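Local atomic coordinates of peroxinectin A (Dictyostelium discoideum, PDB entry 6ERC), a protein that catalyses the oxidation of phenolic donors by hydrogen peroxide, and of iodide and thiocyanate, as a secreted heme enzyme of the animal peroxidase family. Residues D204-V209 with F332-L337; H224-R229 with R339-L344; R28-I33 with R399-L404; Q291-F296 with Y459-R464. All coordinates share one frame; numbering follows the deposited sequence.

How the contacts relate
From the N terminus, 28-33, just after edge strand 24-25, opens the widest loop, which contact 3 closes at the C-terminal end of helix 395-401. Contacts 1 and 2 both lie within that loop and cross each other: 204-209 and 224-229 come first, then their partners 332-337 and 339-344. Contact 1 joins the loop before helix 218-241 to the loop before helix 342-350; contact 2 joins helix 218-241 itself to the segment leading into helix 342-350. They touch, L337 packing on L344 and V209 on H224. Contact 4 crosses all three, joining the beginning of helix 294-300 to helix 452-467. It meets contact 3, where E295 faces the backbone of L29 and A30. Contacts 1 and 2 lie across the chain's centre from contacts 3 and 4.

Contact 1: residues D204-V209 with F332-L337; sequences DQLYSV and FNPHAL
The ring of P334 packs against three consecutive residues, Q205 to Y207. CG lies 3.1 Å from the carbonyl oxygen Q205 O, while L206 CD2 reaches the same CG at 3.8 Å. The phenol of Y207 comes from another direction: its CE2 corner is 3.8 Å from P334 CB and equally 3.8 Å from L337 CD1. The first torsion of Y207 (chi1 -66°) sets CG beside the backbone N. The proline and L337 are held in step by a short 3-10 turn, closed by L337 N to P334 O at 2.9 Å. Further out, N215 OD1 accepts from Y207 N, and Y314 OH bonds A336 O. F332, whose carbonyl O meets L206 CD2 at 4.1 Å, brings its side chain within about 7 Å of the heme and about 5 Å of the side chain of R213, the probable transition-state stabiliser. No hydrogen bond spans the two segments, so the loops are matched through shape and apolar burial, while Y207 N and A336 O find their partners outside them.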
loop_
_atom_site.group_PDB
_atom_site.type_symbol
_atom_site.label_atom_id
_atom_site.label_comp_id
_atom_site.label_asym_id
_atom_site.label_seq_id
_atom_site.Cartn_x
_atom_site.Cartn_y
_atom_site.Cartn_z
ATOM N N ASP A 204 12.937 -11.240 16.523
ATOM C CA ASP A 204 14.366 -10.970 16.393
ATOM C C ASP A 204 14.948 -11.489 15.085
ATOM O O ASP A 204 16.103 -11.176 14.777
ATOM C CB ASP A 204 15.148 -11.566 17.569
ATOM C CG ASP A 204 14.929 -13.056 17.725
ATOM O OD1 ASP A 204 13.760 -13.467 17.870
ATOM O OD2 ASP A 204 15.924 -13.813 17.703
ATOM N N GLN A 205 14.191 -12.269 14.312
ATOM C CA GLN A 205 14.631 -12.704 12.994
ATOM C C GLN A 205 14.095 -11.828 11.868
ATOM O O GLN A 205 14.514 -12.002 10.720
ATOM C CB GLN A 205 14.212 -14.159 12.746
ATOM C CG GLN A 205 14.940 -15.173 13.626
ATOM C CD GLN A 205 14.382 -16.586 13.500
ATOM O OE1 GLN A 205 14.403 -17.357 14.463
ATOM N NE2 GLN A 205 13.884 -16.933 12.313
ATOM N N LEU A 206 13.191 -10.896 12.164
ATOM C CA LEU A 206 12.677 -9.988 11.150
ATOM C C LEU A 206 13.660 -8.853 10.895
ATOM O O LEU A 206 14.439 -8.462 11.770
ATOM C CB LEU A 206 11.329 -9.402 11.577
ATOM C CG LEU A 206 10.195 -10.383 11.875
ATOM C CD1 LEU A 206 8.947 -9.611 12.280
ATOM C CD2 LEU A 206 9.904 -11.286 10.682
ATOM N N TYR A 207 13.612 -8.316 9.681
ATOM C CA TYR A 207 14.460 -7.193 9.318
ATOM C C TYR A 207 13.862 -5.892 9.835
ATOM O O TYR A 207 12.643 -5.706 9.828
ATOM C CB TYR A 207 14.642 -7.132 7.801
ATOM C CG TYR A 207 15.415 -8.310 7.247
ATOM C CD1 TYR A 207 16.804 -8.336 7.292
ATOM C CD2 TYR A 207 14.756 -9.399 6.686
ATOM C CE1 TYR A 207 17.515 -9.408 6.793
ATOM C CE2 TYR A 207 15.460 -10.478 6.183
ATOM C CZ TYR A 207 16.841 -10.475 6.240
ATOM O OH TYR A 207 17.548 -11.544 5.742
ATOM N N SER A 208 14.732 -4.994 10.293
ATOM C CA SER A 208 14.324 -3.721 10.877
ATOM C C SER A 208 14.429 -2.629 9.815
ATOM O O SER A 208 15.535 -2.220 9.442
ATOM C CB SER A 208 15.189 -3.394 12.093
ATOM O OG SER A 208 15.151 -4.451 13.038
ATOM N N VAL A 209 13.277 -2.159 9.332
ATOM C CA VAL A 209 13.209 -1.107 8.327
ATOM C C VAL A 209 12.241 -0.029 8.806
ATOM O O VAL A 209 11.519 -0.195 9.790
ATOM C CB VAL A 209 12.782 -1.643 6.943
ATOM C CG1 VAL A 209 13.838 -2.602 6.398
ATOM C CG2 VAL A 209 11.417 -2.324 7.023
ATOM N N PHE A 332 5.681 -12.699 6.314
ATOM C CA PHE A 332 6.627 -12.428 7.396
ATOM C C PHE A 332 7.640 -13.563 7.532
ATOM O O PHE A 332 7.835 -14.136 8.605
ATOM C CB PHE A 332 5.885 -12.188 8.711
ATOM C CG PHE A 332 4.956 -11.009 8.667
ATOM C CD1 PHE A 332 5.365 -9.771 9.133
ATOM C CD2 PHE A 332 3.681 -11.135 8.145
ATOM C CE1 PHE A 332 4.514 -8.683 9.086
ATOM C CE2 PHE A 332 2.828 -10.050 8.095
ATOM C CZ PHE A 332 3.246 -8.822 8.567
ATOM N N ASN A 333 8.296 -13.880 6.417
ATOM C CA ASN A 333 9.273 -14.967 6.358
ATOM C C ASN A 333 10.614 -14.417 5.894
ATOM O O ASN A 333 10.807 -14.185 4.687
ATOM C CB ASN A 333 8.796 -16.072 5.417
ATOM C CG ASN A 333 9.795 -17.204 5.300
ATOM O OD1 ASN A 333 10.685 -17.352 6.137
ATOM N ND2 ASN A 333 9.653 -18.012 4.254
ATOM N N PRO A 334 11.570 -14.188 6.801
ATOM C CA PRO A 334 12.891 -13.711 6.363
ATOM C C PRO A 334 13.678 -14.735 5.561
ATOM O O PRO A 334 14.545 -14.337 4.772
ATOM C CB PRO A 334 13.604 -13.378 7.684
ATOM C CG PRO A 334 12.512 -13.244 8.700
ATOM C CD PRO A 334 11.448 -14.198 8.269
ATOM N N HIS A 335 13.414 -16.034 5.734
ATOM C CA HIS A 335 14.174 -17.048 5.010
ATOM C C HIS A 335 14.093 -16.867 3.501
ATOM O O HIS A 335 14.949 -17.393 2.779
ATOM C CB HIS A 335 13.681 -18.446 5.384
ATOM C CG HIS A 335 14.156 -18.905 6.725
ATOM N ND1 HIS A 335 14.929 -20.034 6.894
ATOM C CD2 HIS A 335 13.980 -18.381 7.961
ATOM C CE1 HIS A 335 15.203 -20.190 8.177
ATOM N NE2 HIS A 335 14.639 -19.200 8.846
ATOM N N ALA A 336 13.091 -16.138 3.008
ATOM C CA ALA A 336 12.973 -15.906 1.575
ATOM C C ALA A 336 14.167 -15.148 1.010
ATOM O O ALA A 336 14.397 -15.202 -0.203
ATOM C CB ALA A 336 11.685 -15.142 1.277
ATOM N N LEU A 337 14.926 -14.443 1.849
ATOM C CA LEU A 337 16.110 -13.716 1.411
ATOM C C LEU A 337 17.408 -14.448 1.736
ATOM O O LEU A 337 18.484 -13.857 1.617
ATOM C CB LEU A 337 16.136 -12.319 2.040
ATOM C CG LEU A 337 14.950 -11.393 1.755
ATOM C CD1 LEU A 337 15.168 -10.032 2.402
ATOM C CD2 LEU A 337 14.719 -11.239 0.260
#

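Contact 2: residues H224-R229 with R339-L344; sequences HTLLLR and RGVEPL
V341 presses both methyls onto helix 218-241, and R229 meets V341 tip to tip and bonds E342 with NH1. CG1 of V341 lies against T225, 3.9 Å from OG1, whereas CG2 meets L226 CD2 at 3.8 Å and the tip of R229, also 3.8 Å from NH1. T225 OG1 is nevertheless satisfied, by L221 O one turn back in its own helix, and turns only van der Waals surface to the valine. R229 runs fully extended from CG to NE. E342 instead bends at chi2 (75°), which places CD back toward the arginine. The salt bridge is a single bond: R229 NH1 to E342 OE2, 3.2 Å and nearly straight at 162°. The oxygen is met on its syn side, 28° out of the carboxylate plane, but lies in the plane of the guanidinium, at its edge. The same NH1 also gives to T497 O, NH2 gives to D183 O, and OE2 takes a further weak bond from S499 N. An alanine in place of R229 would probably leave the E342 carboxylate without its countercharge and the carbonyls of T497 and D183 without these donors. Since E342 is buried, the arginine is likely to help keep it ionised, while the several acceptors around the guanidinium fix its rotation and join helix 218-241 to strand 182-184 and to the end of helix 490-497, with S499 just beyond that end.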
loop_
_atom_site.group_PDB
_atom_site.type_symbol
_atom_site.label_atom_id
_atom_site.label_comp_id
_atom_site.label_asym_id
_atom_site.label_seq_id
_atom_site.Cartn_x
_atom_site.Cartn_y
_atom_site.Cartn_z
ATOM N N HIS A 224 12.842 -2.635 -0.338
ATOM C CA HIS A 224 13.531 -1.965 0.760
ATOM C C HIS A 224 15.039 -2.104 0.612
ATOM O O HIS A 224 15.784 -1.129 0.748
ATOM C CB HIS A 224 13.078 -2.542 2.102
ATOM C CG HIS A 224 11.707 -2.114 2.517
ATOM N ND1 HIS A 224 10.568 -2.512 1.849
ATOM C CD2 HIS A 224 11.290 -1.332 3.540
ATOM C CE1 HIS A 224 9.509 -1.989 2.441
ATOM N NE2 HIS A 224 9.920 -1.269 3.470
ATOM N N THR A 225 15.502 -3.319 0.317
ATOM C CA THR A 225 16.935 -3.583 0.263
ATOM C C THR A 225 17.611 -2.746 -0.817
ATOM O O THR A 225 18.632 -2.096 -0.567
ATOM C CB THR A 225 17.175 -5.074 0.021
ATOM O OG1 THR A 225 16.540 -5.835 1.055
ATOM C CG2 THR A 225 18.664 -5.394 0.007
ATOM N N LEU A 226 17.055 -2.750 -2.029
ATOM C CA LEU A 226 17.728 -2.092 -3.144
ATOM C C LEU A 226 17.838 -0.591 -2.917
ATOM O O LEU A 226 18.870 0.016 -3.228
ATOM C CB LEU A 226 16.997 -2.385 -4.455
ATOM C CG LEU A 226 16.871 -3.854 -4.876
ATOM C CD1 LEU A 226 16.359 -3.949 -6.308
ATOM C CD2 LEU A 226 18.184 -4.613 -4.735
ATOM N N LEU A 227 16.791 0.031 -2.371
ATOM C CA LEU A 227 16.854 1.466 -2.119
ATOM C C LEU A 227 17.790 1.788 -0.963
ATOM O O LEU A 227 18.332 2.897 -0.897
ATOM C CB LEU A 227 15.457 2.021 -1.847
ATOM C CG LEU A 227 14.487 2.005 -3.030
ATOM C CD1 LEU A 227 13.162 2.649 -2.636
ATOM C CD2 LEU A 227 15.075 2.703 -4.251
ATOM N N LEU A 228 17.989 0.841 -0.046
ATOM C CA LEU A 228 19.011 1.016 0.976
ATOM C C LEU A 228 20.405 0.925 0.366
ATOM O O LEU A 228 21.281 1.741 0.678
ATOM C CB LEU A 228 18.837 -0.028 2.076
ATOM C CG LEU A 228 17.627 0.113 3.004
ATOM C CD1 LEU A 228 17.503 -1.120 3.884
ATOM C CD2 LEU A 228 17.725 1.363 3.858
ATOM N N ARG A 229 20.626 -0.061 -0.506
ATOM C CA ARG A 229 21.895 -0.153 -1.219
ATOM C C ARG A 229 22.151 1.110 -2.030
ATOM O O ARG A 229 23.243 1.689 -1.979
ATOM C CB ARG A 229 21.894 -1.379 -2.130
ATOM C CG ARG A 229 21.889 -2.705 -1.400
ATOM C CD ARG A 229 21.806 -3.859 -2.382
ATOM N NE ARG A 229 21.793 -5.152 -1.713
ATOM C CZ ARG A 229 21.722 -6.318 -2.342
ATOM N NH1 ARG A 229 21.656 -6.360 -3.666
ATOM N NH2 ARG A 229 21.717 -7.448 -1.647
ATOM N N ARG A 339 18.937 -16.553 0.044
ATOM C CA ARG A 339 19.733 -16.603 -1.177
ATOM C C ARG A 339 19.816 -15.243 -1.867
ATOM O O ARG A 339 20.002 -15.177 -3.086
ATOM C CB ARG A 339 19.163 -17.651 -2.134
ATOM C CG ARG A 339 19.320 -19.091 -1.650
ATOM C CD ARG A 339 18.607 -20.077 -2.575
ATOM N NE ARG A 339 18.861 -21.470 -2.210
ATOM C CZ ARG A 339 18.227 -22.516 -2.737
ATOM N NH1 ARG A 339 17.287 -22.337 -3.660
ATOM N NH2 ARG A 339 18.529 -23.747 -2.340
ATOM N N GLY A 340 19.682 -14.158 -1.111
ATOM C CA GLY A 340 19.782 -12.824 -1.664
ATOM C C GLY A 340 18.504 -12.375 -2.351
ATOM O O GLY A 340 17.580 -13.149 -2.597
ATOM N N VAL A 341 18.462 -11.080 -2.669
ATOM C CA VAL A 341 17.285 -10.509 -3.316
ATOM C C VAL A 341 17.247 -10.791 -4.813
ATOM O O VAL A 341 16.166 -10.744 -5.414
ATOM C CB VAL A 341 17.208 -8.988 -3.095
ATOM C CG1 VAL A 341 17.139 -8.659 -1.610
ATOM C CG2 VAL A 341 18.391 -8.280 -3.749
ATOM N N GLU A 342 18.389 -11.077 -5.435
ATOM C CA GLU A 342 18.425 -11.216 -6.890
ATOM C C GLU A 342 17.454 -12.268 -7.403
ATOM O O GLU A 342 16.751 -11.998 -8.393
ATOM C CB GLU A 342 19.857 -11.521 -7.350
ATOM C CG GLU A 342 20.795 -10.326 -7.314
ATOM C CD GLU A 342 21.240 -9.963 -5.909
ATOM O OE1 GLU A 342 21.056 -10.787 -4.987
ATOM O OE2 GLU A 342 21.779 -8.852 -5.727
ATOM N N PRO A 343 17.359 -13.464 -6.812
ATOM C CA PRO A 343 16.401 -14.452 -7.340
ATOM C C PRO A 343 14.957 -13.979 -7.294
ATOM O O PRO A 343 14.174 -14.305 -8.194
ATOM C CB PRO A 343 16.632 -15.676 -6.440
ATOM C CG PRO A 343 17.992 -15.485 -5.867
ATOM C CD PRO A 343 18.161 -14.011 -5.706
ATOM N N LEU A 344 14.579 -13.226 -6.261
ATOM C CA LEU A 344 13.238 -12.653 -6.214
ATOM C C LEU A 344 13.048 -11.623 -7.316
ATOM O O LEU A 344 12.072 -11.684 -8.074
ATOM C CB LEU A 344 12.985 -12.020 -4.847
ATOM C CG LEU A 344 12.744 -12.995 -3.695
ATOM C CD1 LEU A 344 12.904 -12.279 -2.367
ATOM C CD2 LEU A 344 11.359 -13.619 -3.805
#

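Contact 3: residues R28-I33 with R399-L404; sequences RLANPI and RRQLGL
Q401 sends its amide to the backbone N of N31, past the methyl of A30, through an extended chain, CG anti to the carbonyl carbon (chi1 -64°) and CD anti to CA (chi2 -171°). It stands in the last turn of helix 395-401, which ends in a Schellman motif: G403, at positive phi, gives its N to R400 O at 3.1 Å, and L404 N returns to R399 O at 2.8 Å. On the way Q401 CD comes 3.5 Å from A30 CB. At its end, OE1 accepts from N31 N at 2.8 Å, the donor tilted 29° from the carbonyl plane. An alanine in place of Q401 would probably leave the N31 N-H without this acceptor and open a gap beside the A30 methyl. On another flank, L29 CD1 and L402 CD2 meet loosely at 4.1 Å, backed by E460 and I457 of helix 452-467. The N-H groups of L29 and A30 donate to E295 OE1 and OE2, which joins this loop to helix 294-300. A water bridges the other end of the amide, donating to N31 O at 2.8 Å and accepting at 3.1 Å from Q401 NE2, which also bonds S397 OG weakly.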
loop_
_atom_site.group_PDB
_atom_site.type_symbol
_atom_site.label_atom_id
_atom_site.label_comp_id
_atom_site.label_asym_id
_atom_site.label_seq_id
_atom_site.Cartn_x
_atom_site.Cartn_y
_atom_site.Cartn_z
ATOM N N ARG A 28 -12.021 13.357 3.301
ATOM C CA ARG A 28 -13.179 12.715 2.694
ATOM C C ARG A 28 -13.476 13.372 1.355
ATOM O O ARG A 28 -13.589 14.599 1.273
ATOM C CB ARG A 28 -14.410 12.811 3.603
ATOM C CG ARG A 28 -14.298 12.048 4.911
ATOM C CD ARG A 28 -14.678 10.583 4.759
ATOM N NE ARG A 28 -14.618 9.891 6.044
ATOM C CZ ARG A 28 -14.912 8.608 6.227
ATOM N NH1 ARG A 28 -15.297 7.853 5.208
ATOM N NH2 ARG A 28 -14.819 8.080 7.438
ATOM N N LEU A 29 -13.594 12.555 0.310
ATOM C CA LEU A 29 -14.147 13.041 -0.949
ATOM C C LEU A 29 -15.667 13.039 -0.923
ATOM O O LEU A 29 -16.296 13.855 -1.606
ATOM C CB LEU A 29 -13.657 12.182 -2.115
ATOM C CG LEU A 29 -12.146 11.984 -2.243
ATOM C CD1 LEU A 29 -11.842 11.133 -3.465
ATOM C CD2 LEU A 29 -11.424 13.321 -2.318
ATOM N N ALA A 30 -16.264 12.139 -0.143
ATOM C CA ALA A 30 -17.709 11.995 -0.055
ATOM C C ALA A 30 -18.109 11.848 1.406
ATOM O O ALA A 30 -17.372 11.275 2.210
ATOM C CB ALA A 30 -18.192 10.782 -0.857
ATOM N N ASN A 31 -19.281 12.375 1.744
ATOM C CA ASN A 31 -19.771 12.252 3.108
ATOM C C ASN A 31 -19.828 10.779 3.507
ATOM O O ASN A 31 -20.271 9.941 2.717
ATOM C CB ASN A 31 -21.161 12.875 3.246
ATOM C CG ASN A 31 -21.128 14.384 3.246
ATOM O OD1 ASN A 31 -20.997 15.012 4.295
ATOM N ND2 ASN A 31 -21.251 14.978 2.067
ATOM N N PRO A 32 -19.377 10.423 4.706
ATOM C CA PRO A 32 -19.556 9.044 5.172
ATOM C C PRO A 32 -20.953 8.812 5.724
ATOM O O PRO A 32 -21.624 9.733 6.195
ATOM C CB PRO A 32 -18.498 8.907 6.275
ATOM C CG PRO A 32 -18.320 10.287 6.794
ATOM C CD PRO A 32 -18.544 11.214 5.631
ATOM N N ILE A 33 -21.395 7.555 5.649
ATOM C CA ILE A 33 -22.626 7.138 6.310
ATOM C C ILE A 33 -22.285 6.764 7.744
ATOM O O ILE A 33 -21.155 6.371 8.049
ATOM C CB ILE A 33 -23.314 5.971 5.567
ATOM C CG1 ILE A 33 -22.375 4.770 5.428
ATOM C CG2 ILE A 33 -23.798 6.425 4.203
ATOM C CD1 ILE A 33 -23.080 3.504 4.965
ATOM N N ARG A 399 -20.435 7.311 -6.426
ATOM C CA ARG A 399 -20.378 7.855 -7.779
ATOM C C ARG A 399 -21.048 9.221 -7.851
ATOM O O ARG A 399 -20.488 10.172 -8.412
ATOM C CB ARG A 399 -21.029 6.879 -8.762
ATOM C CG ARG A 399 -20.200 5.635 -9.039
ATOM C CD ARG A 399 -20.887 4.696 -10.022
ATOM N NE ARG A 399 -21.094 5.311 -11.332
ATOM C CZ ARG A 399 -20.180 5.365 -12.297
ATOM N NH1 ARG A 399 -18.973 4.846 -12.115
ATOM N NH2 ARG A 399 -20.473 5.946 -13.452
ATOM N N ARG A 400 -22.251 9.340 -7.284
ATOM C CA ARG A 400 -22.945 10.624 -7.273
ATOM C C ARG A 400 -22.073 11.706 -6.646
ATOM O O ARG A 400 -21.928 12.803 -7.196
ATOM C CB ARG A 400 -24.273 10.507 -6.518
ATOM C CG ARG A 400 -25.345 9.666 -7.210
ATOM C CD ARG A 400 -26.701 9.802 -6.497
ATOM N NE ARG A 400 -27.720 8.887 -7.018
ATOM C CZ ARG A 400 -28.034 7.706 -6.486
ATOM N NH1 ARG A 400 -27.413 7.264 -5.396
ATOM N NH2 ARG A 400 -28.978 6.960 -7.048
ATOM N N GLN A 401 -21.477 11.410 -5.489
ATOM C CA GLN A 401 -20.677 12.398 -4.781
ATOM C C GLN A 401 -19.329 12.651 -5.441
ATOM O O GLN A 401 -18.646 13.608 -5.062
ATOM C CB GLN A 401 -20.477 11.961 -3.330
ATOM C CG GLN A 401 -21.776 11.898 -2.543
ATOM C CD GLN A 401 -21.563 11.684 -1.060
ATOM O OE1 GLN A 401 -21.097 12.578 -0.353
ATOM N NE2 GLN A 401 -21.908 10.497 -0.575
ATOM N N LEU A 402 -18.931 11.828 -6.409
ATOM C CA LEU A 402 -17.734 12.076 -7.201
ATOM C C LEU A 402 -18.043 12.755 -8.525
ATOM O O LEU A 402 -17.130 12.955 -9.333
ATOM C CB LEU A 402 -16.990 10.761 -7.465
ATOM C CG LEU A 402 -16.414 10.039 -6.245
ATOM C CD1 LEU A 402 -15.905 8.663 -6.642
ATOM C CD2 LEU A 402 -15.301 10.853 -5.603
ATOM N N GLY A 403 -19.301 13.113 -8.768
ATOM C CA GLY A 403 -19.680 13.719 -10.028
ATOM C C GLY A 403 -19.914 12.735 -11.146
ATOM O O GLY A 403 -19.900 13.130 -12.315
ATOM N N LEU A 404 -20.124 11.464 -10.830
ATOM C CA LEU A 404 -20.381 10.442 -11.830
ATOM C C LEU A 404 -21.858 10.066 -11.839
ATOM O O LEU A 404 -22.588 10.281 -10.869
ATOM C CB LEU A 404 -19.521 9.203 -11.564
ATOM C CG LEU A 404 -18.006 9.438 -11.597
ATOM C CD1 LEU A 404 -17.249 8.199 -11.134
ATOM C CD2 LEU A 404 -17.554 9.849 -12.990
HETATM O O HOH W 1 -23.014 9.661 2.179
#

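Contact 4: residues Q291-F296 with Y459-R464; sequences QVSNEF and YEQFFR
F296 and Q461 form the tight side of this contact. Q461 CG sits over one face of the ring as a CH-pi contact, 3.5 Å from the F296 centroid and 10° off its normal. The ring's far edge points at the face of F462 in an offset edge-to-face pair, planes at 86° and centroids 5.3 Å apart. The F296 torsion (chi1 173°) sets CG anti to the backbone N. Its side chain comes within about 6 Å of the heme. S293 caps the first turn of the helix, its OG accepting from F296 N at 3.1 Å. Closely held too are R464 NH2, donating to Q291 O at 2.6 Å, and Q461 OE1, accepting from S293 N at 2.7 Å and, weakly, from R464 NH1. The looser side is partly exposed: a water accepts from S293 OG and donates to E460 OE1 at 2.6 Å, and the R464 guanidinium grips E460 side-on through NE and NH1. The Q461 amide oxygen is thus probably polarised by a charge as it holds the loop to the helix.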
loop_
_atom_site.group_PDB
_atom_site.type_symbol
_atom_site.label_atom_id
_atom_site.label_comp_id
_atom_site.label_asym_id
_atom_site.label_seq_id
_atom_site.Cartn_x
_atom_site.Cartn_y
_atom_site.Cartn_z
ATOM N N GLN A 291 -2.989 15.573 2.312
ATOM C CA GLN A 291 -3.481 14.520 3.190
ATOM C C GLN A 291 -4.228 13.461 2.390
ATOM O O GLN A 291 -4.936 13.771 1.428
ATOM C CB GLN A 291 -4.397 15.121 4.260
ATOM C CG GLN A 291 -4.875 14.136 5.319
ATOM C CD GLN A 291 -3.810 13.810 6.343
ATOM O OE1 GLN A 291 -2.982 14.655 6.687
ATOM N NE2 GLN A 291 -3.826 12.581 6.842
ATOM N N VAL A 292 -4.064 12.199 2.793
ATOM C CA VAL A 292 -4.704 11.098 2.085
ATOM C C VAL A 292 -6.207 11.131 2.331
ATOM O O VAL A 292 -6.673 11.475 3.425
ATOM C CB VAL A 292 -4.100 9.753 2.524
ATOM C CG1 VAL A 292 -4.851 8.582 1.881
ATOM C CG2 VAL A 292 -2.620 9.694 2.176
ATOM N N SER A 293 -6.976 10.769 1.309
ATOM C CA SER A 293 -8.422 10.685 1.437
ATOM C C SER A 293 -8.824 9.314 1.961
ATOM O O SER A 293 -8.180 8.300 1.679
ATOM C CB SER A 293 -9.108 10.939 0.095
ATOM O OG SER A 293 -8.882 9.861 -0.795
ATOM N N ASN A 294 -9.912 9.295 2.731
ATOM C CA ASN A 294 -10.382 8.046 3.317
ATOM C C ASN A 294 -10.768 7.040 2.244
ATOM O O ASN A 294 -10.556 5.835 2.417
ATOM C CB ASN A 294 -11.566 8.322 4.241
ATOM C CG ASN A 294 -11.678 7.311 5.355
ATOM O OD1 ASN A 294 -11.696 6.103 5.116
ATOM N ND2 ASN A 294 -11.738 7.799 6.590
ATOM N N GLU A 295 -11.321 7.513 1.127
ATOM C CA GLU A 295 -11.736 6.605 0.066
ATOM C C GLU A 295 -10.540 6.048 -0.693
ATOM O O GLU A 295 -10.598 4.919 -1.190
ATOM C CB GLU A 295 -12.685 7.315 -0.900
ATOM C CG GLU A 295 -13.965 7.844 -0.260
ATOM C CD GLU A 295 -13.756 9.156 0.481
ATOM O OE1 GLU A 295 -12.588 9.560 0.664
ATOM O OE2 GLU A 295 -14.762 9.783 0.876
ATOM N N PHE A 296 -9.457 6.821 -0.793
ATOM C CA PHE A 296 -8.272 6.367 -1.517
ATOM C C PHE A 296 -7.675 5.131 -0.859
ATOM O O PHE A 296 -7.539 4.077 -1.490
ATOM C CB PHE A 296 -7.241 7.497 -1.584
ATOM C CG PHE A 296 -5.916 7.085 -2.177
ATOM C CD1 PHE A 296 -5.725 7.075 -3.550
ATOM C CD2 PHE A 296 -4.856 6.722 -1.359
ATOM C CE1 PHE A 296 -4.506 6.701 -4.097
ATOM C CE2 PHE A 296 -3.632 6.349 -1.903
ATOM C CZ PHE A 296 -3.460 6.339 -3.271
ATOM N N TYR A 459 -6.561 9.114 -9.304
ATOM C CA TYR A 459 -6.096 10.322 -9.977
ATOM C C TYR A 459 -6.173 11.523 -9.048
ATOM O O TYR A 459 -5.250 12.346 -9.003
ATOM C CB TYR A 459 -6.925 10.569 -11.237
ATOM C CG TYR A 459 -6.492 11.781 -12.034
ATOM C CD1 TYR A 459 -6.887 13.060 -11.664
ATOM C CD2 TYR A 459 -5.696 11.644 -13.161
ATOM C CE1 TYR A 459 -6.495 14.168 -12.387
ATOM C CE2 TYR A 459 -5.299 12.747 -13.894
ATOM C CZ TYR A 459 -5.701 14.006 -13.503
ATOM O OH TYR A 459 -5.308 15.110 -14.229
ATOM N N GLU A 460 -7.263 11.634 -8.288
ATOM C CA GLU A 460 -7.472 12.810 -7.452
ATOM C C GLU A 460 -6.473 12.857 -6.303
ATOM O O GLU A 460 -6.021 13.939 -5.910
ATOM C CB GLU A 460 -8.909 12.819 -6.931
ATOM C CG GLU A 460 -9.357 14.151 -6.341
ATOM C CD GLU A 460 -8.937 14.338 -4.894
ATOM O OE1 GLU A 460 -8.642 13.329 -4.218
ATOM O OE2 GLU A 460 -8.903 15.497 -4.432
ATOM N N GLN A 461 -6.110 11.695 -5.754
ATOM C CA GLN A 461 -5.181 11.667 -4.629
ATOM C C GLN A 461 -3.780 12.085 -5.062
ATOM O O GLN A 461 -3.192 13.015 -4.499
ATOM C CB GLN A 461 -5.152 10.268 -4.009
ATOM C CG GLN A 461 -4.199 10.141 -2.832
ATOM C CD GLN A 461 -4.539 11.094 -1.709
ATOM O OE1 GLN A 461 -5.546 10.927 -1.021
ATOM N NE2 GLN A 461 -3.707 12.107 -1.522
ATOM N N PHE A 462 -3.224 11.403 -6.064
ATOM C CA PHE A 462 -1.833 11.640 -6.427
ATOM C C PHE A 462 -1.615 13.019 -7.034
ATOM O O PHE A 462 -0.481 13.510 -7.035
ATOM C CB PHE A 462 -1.351 10.549 -7.379
ATOM C CG PHE A 462 -1.071 9.241 -6.695
ATOM C CD1 PHE A 462 -0.043 9.136 -5.773
ATOM C CD2 PHE A 462 -1.834 8.121 -6.966
ATOM C CE1 PHE A 462 0.218 7.939 -5.137
ATOM C CE2 PHE A 462 -1.576 6.922 -6.334
ATOM C CZ PHE A 462 -0.548 6.830 -5.421
ATOM N N PHE A 463 -2.666 13.666 -7.538
ATOM C CA PHE A 463 -2.530 15.067 -7.909
ATOM C C PHE A 463 -2.209 15.917 -6.688
ATOM O O PHE A 463 -1.392 16.843 -6.760
ATOM C CB PHE A 463 -3.807 15.565 -8.579
ATOM C CG PHE A 463 -3.730 16.992 -9.031
ATOM C CD1 PHE A 463 -4.084 18.023 -8.179
ATOM C CD2 PHE A 463 -3.296 17.302 -10.308
ATOM C CE1 PHE A 463 -4.012 19.336 -8.594
ATOM C CE2 PHE A 463 -3.222 18.612 -10.727
ATOM C CZ PHE A 463 -3.581 19.632 -9.868
ATOM N N ARG A 464 -2.835 15.609 -5.551
ATOM C CA ARG A 464 -2.651 16.428 -4.360
ATOM C C ARG A 464 -1.325 16.134 -3.668
ATOM O O ARG A 464 -0.634 17.067 -3.242
ATOM C CB ARG A 464 -3.822 16.224 -3.399
ATOM C CG ARG A 464 -5.106 16.892 -3.873
ATOM C CD ARG A 464 -6.230 16.789 -2.855
ATOM N NE ARG A 464 -6.690 15.415 -2.673
ATOM C CZ ARG A 464 -6.330 14.612 -1.676
ATOM N NH1 ARG A 464 -6.818 13.380 -1.616
ATOM N NH2 ARG A 464 -5.493 15.028 -0.738
HETATM O O HOH W 2 -8.409 10.778 -3.724
#